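Local coordinates for protein haloacid delahogenase-like family hydrolase (Xanthomonas campestris pv. campestris, PDB 2PKE) that probably acts as a magnesium-dependent phosphatase of the haloacid dehalogenase-like hydrolase family, at residues G10-F18 against W236-A247; Y31-L42 against A72-A83. One frame throughout, in Å; residues are numbered along the deposited sequence.

Overall arrangement
The two contacts lie on opposite sides of the chain's centre, each about 20 Å from it; their centres are about 40 Å apart and their nearest atoms about 15 Å. Contact 1 packs the last helix against strand 15-18, in the middle of the parallel sheet, and the loop leading into it. Contact 2, nested within the loop that contact 1 closes, pairs two helices of a helical bundle, probably the cap domain. Between strand 15-18 and helix 28-42 lie Asp19 and Asp21, which bind the magnesium ion with Asn187. The side chain of Phe18 in contact 1 is about 10 Å from the metal and that of Tyr31 in contact 2 about 9 Å, so both contacts end near it.

Contact 1 (G10-F18 against W236-A247); sequences GQAIQLVGF and WPAAVRALDAQA
With CG of Asp244 anti to the backbone N (chi1 -172°), its carboxylate extends from the helix to the loop at Ala12 and Ile13. OD1 accepts two backbone bonds there: Ala12 N lies 2.8 Å from Asp244 OD1, on the syn side and 16° out of the carboxylate plane, while Ile13 N, 3.1 Å from the same oxygen, comes from above that plane. The two N-H groups thus grip one oxygen from different directions; OD2 bonds the Tyr128 hydroxyl. CG1 of Ile13, beside its backbone N, points at the helix backbone, 3.7 Å from Asp244 CA. The methyl of Ala247 closes this end, its CB 3.6 Å from Ala12 CB. Further along, Val16 and Val240 meet tip to tip, CG2 of Val16 3.9 Å from CG1 of Val240. At the helix start the Phe18 ring and the Trp236 six-membered ring pair obliquely, planes at 56°, with Trp236 CE3 at the Phe18 edge, 3.8 Å from Phe18 CE2. Trp236 NE1 bonds to Thr206. Helix 117-125 contributes Ile124 against Phe18, Val16 and Trp236, while strands 182-186 and 202-205 supply Ile185 and Trp202, seating helix 236-250 on one face of the parallel, Rossmann-like sheet of the HAD core.

Contact 2 (Y31-L42 against A72-A83); sequences YRTAEADFEAIL and AKGMTLSMIETA
Helix segments 31-42 and 72-83 run in the same direction, inclined at 23° with their axes 11.5 Å apart at closest approach, a wide separation spanned by large side chains. Phe38 and Met79, the latter a selenomethionine, carry the middle of the interface. CG of Phe38 is anti to its backbone N (chi1 177°), which sends the ring across to the facing helix, where CE1 comes 3.4 Å from Met79 O. Over one ring face sits Met79 CG, 4.2 Å from the Phe38 centroid and 15° off the normal, a CH-pi contact; CG of Leu42 lies over the opposite face, toward its rim. The extended chain of Met79 continues past the ring, its SE oblique to it in a Met-aromatic contact, and its CE ends 3.8 Å from Ala34 O. Met75, also a selenomethionine, instead bends at chi3 and brings SE to the edge of the Tyr31 ring, in its plane and 3.7 Å from CD1 of Tyr31. Toward the C-terminal ends Leu42 CD2 packs 3.8 Å from Ala83 CB. Helix 93-107 adds Ile102 against Ala34, and helix 57-68 adds Leu57 against Thr82, so the pair belongs to a bundle. Such an all-helical bundle, inserted just after strand 15-18 and the DxDx(T/V) motif that follows it, is consistent with the cap domain of HAD-family hydrolases, and Tyr31 marks the end of this contact facing the magnesium ion.

Contact 1 (G10-F18 against W236-A247)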
loop_
_atom_site.group_PDB
_atom_site.type_symbol
_atom_site.label_atom_id
_atom_site.label_comp_id
_atom_site.label_asym_id
_atom_site.label_seq_id
_atom_site.Cartn_x
_atom_site.Cartn_y
_atom_site.Cartn_z
ATOM N N GLY A 10 27.090 -7.036 23.075
ATOM C CA GLY A 10 26.779 -8.153 23.950
ATOM C C GLY A 10 25.666 -9.073 23.499
ATOM O O GLY A 10 25.262 -9.931 24.276
ATOM N N GLN A 11 25.138 -8.849 22.286
ATOM C CA GLN A 11 24.155 -9.751 21.644
ATOM C C GLN A 11 24.403 -9.774 20.136
ATOM O O GLN A 11 24.960 -8.819 19.580
ATOM C CB GLN A 11 22.700 -9.343 21.951
ATOM C CG GLN A 11 22.232 -8.107 21.227
ATOM C CD GLN A 11 20.928 -7.563 21.796
ATOM O OE1 GLN A 11 20.879 -7.190 22.966
ATOM N NE2 GLN A 11 19.870 -7.514 20.977
ATOM N N ALA A 12 23.977 -10.842 19.468
ATOM C CA ALA A 12 24.229 -11.010 18.031
ATOM C C ALA A 12 22.990 -10.590 17.234
ATOM O O ALA A 12 23.087 -9.736 16.357
ATOM C CB ALA A 12 24.639 -12.436 17.697
ATOM N N ILE A 13 21.812 -11.106 17.584
ATOM C CA ILE A 13 20.583 -10.701 16.897
ATOM C C ILE A 13 20.179 -9.292 17.389
ATOM O O ILE A 13 20.227 -9.009 18.577
ATOM C CB ILE A 13 19.437 -11.728 17.144
ATOM C CG1 ILE A 13 19.726 -13.090 16.515
ATOM C CG2 ILE A 13 18.015 -11.159 16.731
ATOM C CD1 ILE A 13 20.084 -13.053 15.100
ATOM N N GLN A 14 19.808 -8.405 16.479
ATOM C CA GLN A 14 19.443 -7.039 16.850
ATOM C C GLN A 14 18.005 -6.677 16.518
ATOM O O GLN A 14 17.486 -5.708 17.066
ATOM C CB GLN A 14 20.370 -6.040 16.141
ATOM C CG GLN A 14 21.859 -6.206 16.422
ATOM C CD GLN A 14 22.238 -5.823 17.799
ATOM O OE1 GLN A 14 21.514 -5.067 18.464
ATOM N NE2 GLN A 14 23.408 -6.308 18.264
ATOM N N LEU A 15 17.360 -7.430 15.620
ATOM C CA LEU A 15 16.071 -7.054 15.108
ATOM C C LEU A 15 15.195 -8.284 14.944
ATOM O O LEU A 15 15.637 -9.281 14.444
ATOM C CB LEU A 15 16.199 -6.327 13.779
ATOM C CG LEU A 15 14.923 -5.855 13.094
ATOM C CD1 LEU A 15 14.145 -4.757 13.875
ATOM C CD2 LEU A 15 15.219 -5.337 11.666
ATOM N N VAL A 16 13.968 -8.210 15.419
ATOM C CA VAL A 16 13.045 -9.309 15.264
ATOM C C VAL A 16 11.858 -8.798 14.459
ATOM O O VAL A 16 11.217 -7.818 14.835
ATOM C CB VAL A 16 12.603 -9.870 16.596
ATOM C CG1 VAL A 16 11.650 -11.053 16.368
ATOM C CG2 VAL A 16 13.809 -10.285 17.446
ATOM N N GLY A 17 11.592 -9.464 13.348
ATOM C CA GLY A 17 10.510 -9.106 12.494
ATOM C C GLY A 17 9.359 -10.029 12.772
ATOM O O GLY A 17 9.578 -11.181 13.116
ATOM N N PHE A 18 8.124 -9.517 12.645
ATOM C CA PHE A 18 6.940 -10.297 12.848
ATOM C C PHE A 18 6.066 -10.175 11.623
ATOM O O PHE A 18 5.804 -9.060 11.154
ATOM C CB PHE A 18 6.139 -9.775 14.046
ATOM C CG PHE A 18 6.844 -9.934 15.361
ATOM C CD1 PHE A 18 7.782 -9.020 15.778
ATOM C CD2 PHE A 18 6.581 -11.026 16.162
ATOM C CE1 PHE A 18 8.435 -9.189 17.003
ATOM C CE2 PHE A 18 7.218 -11.177 17.370
ATOM C CZ PHE A 18 8.148 -10.243 17.778
ATOM N N TRP A 236 8.110 -17.859 21.661
ATOM C CA TRP A 236 8.892 -17.024 20.775
ATOM C C TRP A 236 10.098 -16.365 21.464
ATOM O O TRP A 236 11.155 -16.303 20.861
ATOM C CB TRP A 236 8.054 -15.906 20.144
ATOM C CG TRP A 236 7.008 -16.317 19.139
ATOM C CD1 TRP A 236 6.921 -17.486 18.487
ATOM C CD2 TRP A 236 5.962 -15.486 18.622
ATOM N NE1 TRP A 236 5.850 -17.480 17.619
ATOM C CE2 TRP A 236 5.234 -16.266 17.686
ATOM C CE3 TRP A 236 5.497 -14.193 18.935
ATOM C CZ2 TRP A 236 4.117 -15.772 17.003
ATOM C CZ3 TRP A 236 4.386 -13.706 18.279
ATOM C CH2 TRP A 236 3.712 -14.484 17.302
ATOM N N PRO A 237 9.913 -15.784 22.673
ATOM C CA PRO A 237 11.040 -15.092 23.307
ATOM C C PRO A 237 12.227 -16.039 23.569
ATOM O O PRO A 237 13.372 -15.697 23.225
ATOM C CB PRO A 237 10.411 -14.514 24.601
ATOM C CG PRO A 237 8.929 -14.448 24.308
ATOM C CD PRO A 237 8.673 -15.643 23.484
ATOM N N ALA A 238 11.944 -17.235 24.079
ATOM C CA ALA A 238 12.984 -18.274 24.284
ATOM C C ALA A 238 13.693 -18.656 22.970
ATOM O O ALA A 238 14.906 -18.861 22.932
ATOM C CB ALA A 238 12.370 -19.547 24.953
ATOM N N ALA A 239 12.921 -18.734 21.902
ATOM C CA ALA A 239 13.428 -19.104 20.572
ATOM C C ALA A 239 14.333 -18.020 20.052
ATOM O O ALA A 239 15.379 -18.328 19.531
ATOM C CB ALA A 239 12.274 -19.425 19.577
ATOM N N VAL A 240 13.959 -16.761 20.259
ATOM C CA VAL A 240 14.791 -15.625 19.832
ATOM C C VAL A 240 16.140 -15.678 20.551
ATOM O O VAL A 240 17.210 -15.525 19.922
ATOM C CB VAL A 240 14.092 -14.250 20.059
ATOM C CG1 VAL A 240 15.147 -13.024 19.918
ATOM C CG2 VAL A 240 12.923 -14.109 19.106
ATOM N N ARG A 241 16.078 -15.923 21.862
ATOM C CA ARG A 241 17.259 -15.996 22.683
ATOM C C ARG A 241 18.173 -17.131 22.244
ATOM O O ARG A 241 19.380 -16.980 22.294
ATOM C CB ARG A 241 16.887 -16.239 24.129
ATOM C CG ARG A 241 16.386 -15.056 24.818
ATOM C CD ARG A 241 15.933 -15.383 26.240
ATOM N NE ARG A 241 14.927 -14.408 26.538
ATOM C CZ ARG A 241 13.664 -14.664 26.846
ATOM N NH1 ARG A 241 13.224 -15.916 27.039
ATOM N NH2 ARG A 241 12.858 -13.622 27.026
ATOM N N ALA A 242 17.578 -18.270 21.860
ATOM C CA ALA A 242 18.331 -19.437 21.474
ATOM C C ALA A 242 19.031 -19.164 20.147
ATOM O O ALA A 242 20.197 -19.527 19.980
ATOM C CB ALA A 242 17.393 -20.712 21.354
ATOM N N LEU A 243 18.315 -18.521 19.224
ATOM C CA LEU A 243 18.872 -18.134 17.929
ATOM C C LEU A 243 19.988 -17.129 18.110
ATOM O O LEU A 243 21.025 -17.237 17.453
ATOM C CB LEU A 243 17.786 -17.634 16.983
ATOM C CG LEU A 243 16.876 -18.791 16.455
ATOM C CD1 LEU A 243 15.611 -18.159 15.774
ATOM C CD2 LEU A 243 17.638 -19.725 15.546
ATOM N N ASP A 244 19.786 -16.177 19.014
ATOM C CA ASP A 244 20.794 -15.220 19.330
ATOM C C ASP A 244 22.041 -15.869 19.879
ATOM O O ASP A 244 23.130 -15.452 19.545
ATOM C CB ASP A 244 20.237 -14.213 20.311
ATOM C CG ASP A 244 21.175 -13.034 20.566
ATOM O OD1 ASP A 244 22.266 -12.935 19.997
ATOM O OD2 ASP A 244 20.786 -12.204 21.384
ATOM N N ALA A 245 21.890 -16.873 20.728
ATOM C CA ALA A 245 23.049 -17.563 21.294
ATOM C C ALA A 245 23.874 -18.236 20.188
ATOM O O ALA A 245 25.074 -18.091 20.142
ATOM C CB ALA A 245 22.621 -18.567 22.330
ATOM N N GLN A 246 23.186 -18.943 19.293
ATOM C CA GLN A 246 23.782 -19.633 18.140
ATOM C C GLN A 246 24.511 -18.638 17.234
ATOM O O GLN A 246 25.652 -18.859 16.815
ATOM C CB GLN A 246 22.643 -20.333 17.392
ATOM C CG GLN A 246 23.054 -21.211 16.195
ATOM C CD GLN A 246 21.875 -22.034 15.580
ATOM O OE1 GLN A 246 20.805 -22.163 16.167
ATOM N NE2 GLN A 246 22.094 -22.548 14.362
ATOM N N ALA A 247 23.853 -17.515 16.966
ATOM C CA ALA A 247 24.420 -16.463 16.092
ATOM C C ALA A 247 25.733 -15.899 16.653
ATOM O O ALA A 247 26.733 -15.654 15.933
ATOM C CB ALA A 247 23.373 -15.326 15.913
#

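Contact 2 (Y31-L42 against A72-A83)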
loop_
_atom_site.group_PDB
_atom_site.type_symbol
_atom_site.label_atom_id
_atom_site.label_comp_id
_atom_site.label_asym_id
_atom_site.label_seq_id
_atom_site.Cartn_x
_atom_site.Cartn_y
_atom_site.Cartn_z
ATOM N N TYR A 31 -11.030 -15.063 5.825
ATOM C CA TYR A 31 -10.945 -15.404 4.442
ATOM C C TYR A 31 -11.692 -16.728 4.166
ATOM O O TYR A 31 -12.322 -16.892 3.130
ATOM C CB TYR A 31 -9.488 -15.469 4.017
ATOM C CG TYR A 31 -8.884 -14.118 3.805
ATOM C CD1 TYR A 31 -9.186 -13.388 2.681
ATOM C CD2 TYR A 31 -8.002 -13.567 4.716
ATOM C CE1 TYR A 31 -8.620 -12.112 2.451
ATOM C CE2 TYR A 31 -7.443 -12.324 4.504
ATOM C CZ TYR A 31 -7.756 -11.609 3.361
ATOM O OH TYR A 31 -7.203 -10.396 3.162
ATOM N N ARG A 32 -11.614 -17.680 5.075
ATOM C CA ARG A 32 -12.365 -18.924 4.887
ATOM C C ARG A 32 -13.871 -18.679 4.936
ATOM O O ARG A 32 -14.661 -19.350 4.236
ATOM C CB ARG A 32 -11.945 -19.956 5.933
ATOM C CG ARG A 32 -10.650 -20.638 5.594
ATOM C CD ARG A 32 -10.169 -21.476 6.766
ATOM N NE ARG A 32 -9.694 -22.793 6.345
ATOM C CZ ARG A 32 -8.572 -23.017 5.662
ATOM N NH1 ARG A 32 -7.779 -22.005 5.293
ATOM N NH2 ARG A 32 -8.246 -24.267 5.337
ATOM N N THR A 33 -14.284 -17.745 5.780
ATOM C CA THR A 33 -15.702 -17.347 5.856
ATOM C C THR A 33 -16.158 -16.709 4.551
ATOM O O THR A 33 -17.260 -16.990 4.051
ATOM C CB THR A 33 -15.936 -16.352 6.987
ATOM O OG1 THR A 33 -15.644 -17.010 8.223
ATOM C CG2 THR A 33 -17.374 -15.867 6.988
ATOM N N ALA A 34 -15.290 -15.859 4.015
ATOM C CA ALA A 34 -15.489 -15.223 2.712
ATOM C C ALA A 34 -15.730 -16.251 1.608
ATOM O O ALA A 34 -16.618 -16.094 0.782
ATOM C CB ALA A 34 -14.278 -14.349 2.371
ATOM N N GLU A 35 -14.924 -17.302 1.633
ATOM C CA GLU A 35 -14.959 -18.364 0.638
ATOM C C GLU A 35 -16.209 -19.214 0.765
ATOM O O GLU A 35 -16.805 -19.585 -0.235
ATOM C CB GLU A 35 -13.721 -19.235 0.798
ATOM C CG GLU A 35 -13.263 -19.945 -0.468
ATOM C CD GLU A 35 -11.738 -20.147 -0.523
ATOM O OE1 GLU A 35 -11.030 -19.724 0.435
ATOM O OE2 GLU A 35 -11.253 -20.724 -1.535
ATOM N N ALA A 36 -16.612 -19.507 2.004
ATOM C CA ALA A 36 -17.854 -20.252 2.275
ATOM C C ALA A 36 -19.087 -19.430 1.954
ATOM O O ALA A 36 -20.093 -19.984 1.539
ATOM C CB ALA A 36 -17.906 -20.730 3.748
ATOM N N ASP A 37 -19.031 -18.115 2.151
ATOM C CA ASP A 37 -20.166 -17.244 1.754
ATOM C C ASP A 37 -20.248 -17.175 0.238
ATOM O O ASP A 37 -21.344 -17.251 -0.311
ATOM C CB ASP A 37 -20.051 -15.829 2.332
ATOM C CG ASP A 37 -20.240 -15.778 3.843
ATOM O OD1 ASP A 37 -21.035 -16.566 4.386
ATOM O OD2 ASP A 37 -19.579 -14.937 4.487
ATOM N N PHE A 38 -19.094 -17.062 -0.430
ATOM C CA PHE A 38 -18.994 -17.126 -1.901
ATOM C C PHE A 38 -19.658 -18.398 -2.448
ATOM O O PHE A 38 -20.569 -18.327 -3.263
ATOM C CB PHE A 38 -17.519 -17.054 -2.305
ATOM C CG PHE A 38 -17.262 -17.179 -3.777
ATOM C CD1 PHE A 38 -17.754 -16.237 -4.674
ATOM C CD2 PHE A 38 -16.482 -18.198 -4.277
ATOM C CE1 PHE A 38 -17.476 -16.337 -6.033
ATOM C CE2 PHE A 38 -16.234 -18.295 -5.656
ATOM C CZ PHE A 38 -16.741 -17.357 -6.509
ATOM N N GLU A 39 -19.226 -19.549 -1.948
ATOM C CA GLU A 39 -19.786 -20.856 -2.315
ATOM C C GLU A 39 -21.291 -20.914 -2.049
ATOM O O GLU A 39 -22.048 -21.428 -2.868
ATOM C CB GLU A 39 -19.010 -21.952 -1.551
ATOM C CG GLU A 39 -19.572 -23.374 -1.603
ATOM N N ALA A 40 -21.731 -20.342 -0.928
ATOM C CA ALA A 40 -23.166 -20.255 -0.594
ATOM C C ALA A 40 -23.908 -19.421 -1.628
ATOM O O ALA A 40 -24.980 -19.805 -2.061
ATOM C CB ALA A 40 -23.377 -19.702 0.797
ATOM N N ILE A 41 -23.357 -18.290 -2.056
ATOM C CA ILE A 41 -23.985 -17.541 -3.192
ATOM C C ILE A 41 -24.083 -18.395 -4.476
ATOM O O ILE A 41 -25.164 -18.504 -5.123
ATOM C CB ILE A 41 -23.233 -16.230 -3.523
ATOM C CG1 ILE A 41 -23.316 -15.273 -2.347
ATOM C CG2 ILE A 41 -23.840 -15.582 -4.746
ATOM C CD1 ILE A 41 -22.276 -14.265 -2.352
ATOM N N LEU A 42 -22.961 -19.009 -4.846
ATOM C CA LEU A 42 -22.922 -19.861 -6.046
ATOM C C LEU A 42 -23.887 -21.050 -5.955
ATOM O O LEU A 42 -24.454 -21.491 -6.972
ATOM C CB LEU A 42 -21.493 -20.359 -6.315
ATOM C CG LEU A 42 -20.465 -19.354 -6.875
ATOM C CD1 LEU A 42 -19.163 -20.055 -7.037
ATOM C CD2 LEU A 42 -20.916 -18.781 -8.217
ATOM N N ALA A 72 -7.755 -8.355 0.219
ATOM C CA ALA A 72 -9.222 -8.570 0.074
ATOM C C ALA A 72 -9.862 -7.862 -1.104
ATOM O O ALA A 72 -10.844 -8.324 -1.658
ATOM C CB ALA A 72 -9.924 -8.139 1.354
ATOM N N LYS A 73 -9.342 -6.712 -1.493
ATOM C CA LYS A 73 -9.941 -5.984 -2.606
ATOM C C LYS A 73 -9.829 -6.737 -3.937
ATOM O O LYS A 73 -10.827 -6.883 -4.672
ATOM C CB LYS A 73 -9.361 -4.570 -2.669
ATOM C CG LYS A 73 -10.407 -3.516 -2.934
ATOM C CD LYS A 73 -10.191 -2.232 -2.152
ATOM C CE LYS A 73 -8.816 -1.693 -2.237
ATOM N NZ LYS A 73 -8.816 -0.417 -1.473
ATOM N N GLY A 74 -8.640 -7.249 -4.226
ATOM C CA GLY A 74 -8.407 -8.065 -5.407
ATOM C C GLY A 74 -9.145 -9.377 -5.296
ATOM O O GLY A 74 -9.643 -9.895 -6.286
HETATM N N MSE A 75 -9.219 -9.912 -4.084
HETATM C CA MSE A 75 -9.959 -11.147 -3.840
HETATM C C MSE A 75 -11.426 -11.002 -4.312
HETATM O O MSE A 75 -11.959 -11.918 -4.973
HETATM C CB MSE A 75 -9.972 -11.479 -2.354
HETATM C CG MSE A 75 -10.600 -12.856 -1.980
HETATM SE SE MSE A 75 -11.377 -12.884 -0.237
HETATM C CE MSE A 75 -12.608 -11.381 -0.172
ATOM N N THR A 76 -12.059 -9.882 -3.947
ATOM C CA THR A 76 -13.452 -9.603 -4.338
ATOM C C THR A 76 -13.681 -9.523 -5.833
ATOM O O THR A 76 -14.627 -10.130 -6.360
ATOM C CB THR A 76 -13.938 -8.344 -3.715
ATOM O OG1 THR A 76 -13.786 -8.481 -2.293
ATOM C CG2 THR A 76 -15.410 -8.107 -4.050
ATOM N N LEU A 77 -12.793 -8.813 -6.508
ATOM C CA LEU A 77 -12.826 -8.700 -7.968
ATOM C C LEU A 77 -12.566 -10.049 -8.661
ATOM O O LEU A 77 -13.216 -10.361 -9.669
ATOM C CB LEU A 77 -11.822 -7.668 -8.446
ATOM C CG LEU A 77 -12.203 -6.231 -8.101
ATOM C CD1 LEU A 77 -10.938 -5.399 -8.289
ATOM C CD2 LEU A 77 -13.424 -5.669 -8.921
ATOM N N SER A 78 -11.661 -10.849 -8.110
ATOM C CA SER A 78 -11.448 -12.204 -8.659
ATOM C C SER A 78 -12.690 -13.098 -8.425
ATOM O O SER A 78 -13.026 -13.911 -9.254
ATOM C CB SER A 78 -10.209 -12.820 -8.065
ATOM O OG SER A 78 -9.026 -12.087 -8.435
HETATM N N MSE A 79 -13.354 -12.950 -7.284
HETATM C CA MSE A 79 -14.597 -13.678 -7.005
HETATM C C MSE A 79 -15.679 -13.276 -7.955
HETATM O O MSE A 79 -16.469 -14.099 -8.324
HETATM C CB MSE A 79 -15.095 -13.438 -5.582
HETATM C CG MSE A 79 -14.290 -14.168 -4.525
HETATM SE SE MSE A 79 -15.060 -13.866 -2.777
HETATM C CE MSE A 79 -14.126 -15.362 -1.945
ATOM N N ILE A 80 -15.780 -12.005 -8.302
ATOM C CA ILE A 80 -16.856 -11.550 -9.196
ATOM C C ILE A 80 -16.625 -12.232 -10.556
ATOM O O ILE A 80 -17.541 -12.851 -11.166
ATOM C CB ILE A 80 -16.934 -9.979 -9.321
ATOM C CG1 ILE A 80 -17.541 -9.352 -8.037
ATOM C CG2 ILE A 80 -17.762 -9.579 -10.564
ATOM C CD1 ILE A 80 -17.130 -7.885 -7.741
ATOM N N GLU A 81 -15.384 -12.133 -11.005
ATOM C CA GLU A 81 -14.969 -12.676 -12.291
ATOM C C GLU A 81 -15.191 -14.184 -12.343
ATOM O O GLU A 81 -15.707 -14.724 -13.316
ATOM C CB GLU A 81 -13.515 -12.270 -12.504
ATOM C CG GLU A 81 -13.040 -12.239 -13.913
ATOM C CD GLU A 81 -11.882 -11.257 -14.103
ATOM O OE1 GLU A 81 -10.893 -11.319 -13.333
ATOM O OE2 GLU A 81 -11.973 -10.416 -15.024
ATOM N N THR A 82 -14.826 -14.870 -11.275
ATOM C CA THR A 82 -15.042 -16.319 -11.173
ATOM C C THR A 82 -16.519 -16.727 -11.206
ATOM O O THR A 82 -16.885 -17.725 -11.861
ATOM C CB THR A 82 -14.465 -16.862 -9.873
ATOM O OG1 THR A 82 -13.084 -16.487 -9.736
ATOM C CG2 THR A 82 -14.554 -18.371 -9.843
ATOM N N ALA A 83 -17.374 -15.990 -10.474
ATOM C CA ALA A 83 -18.838 -16.275 -10.447
ATOM C C ALA A 83 -19.500 -16.092 -11.787
ATOM O O ALA A 83 -20.387 -16.884 -12.171
ATOM C CB ALA A 83 -19.543 -15.410 -9.408
#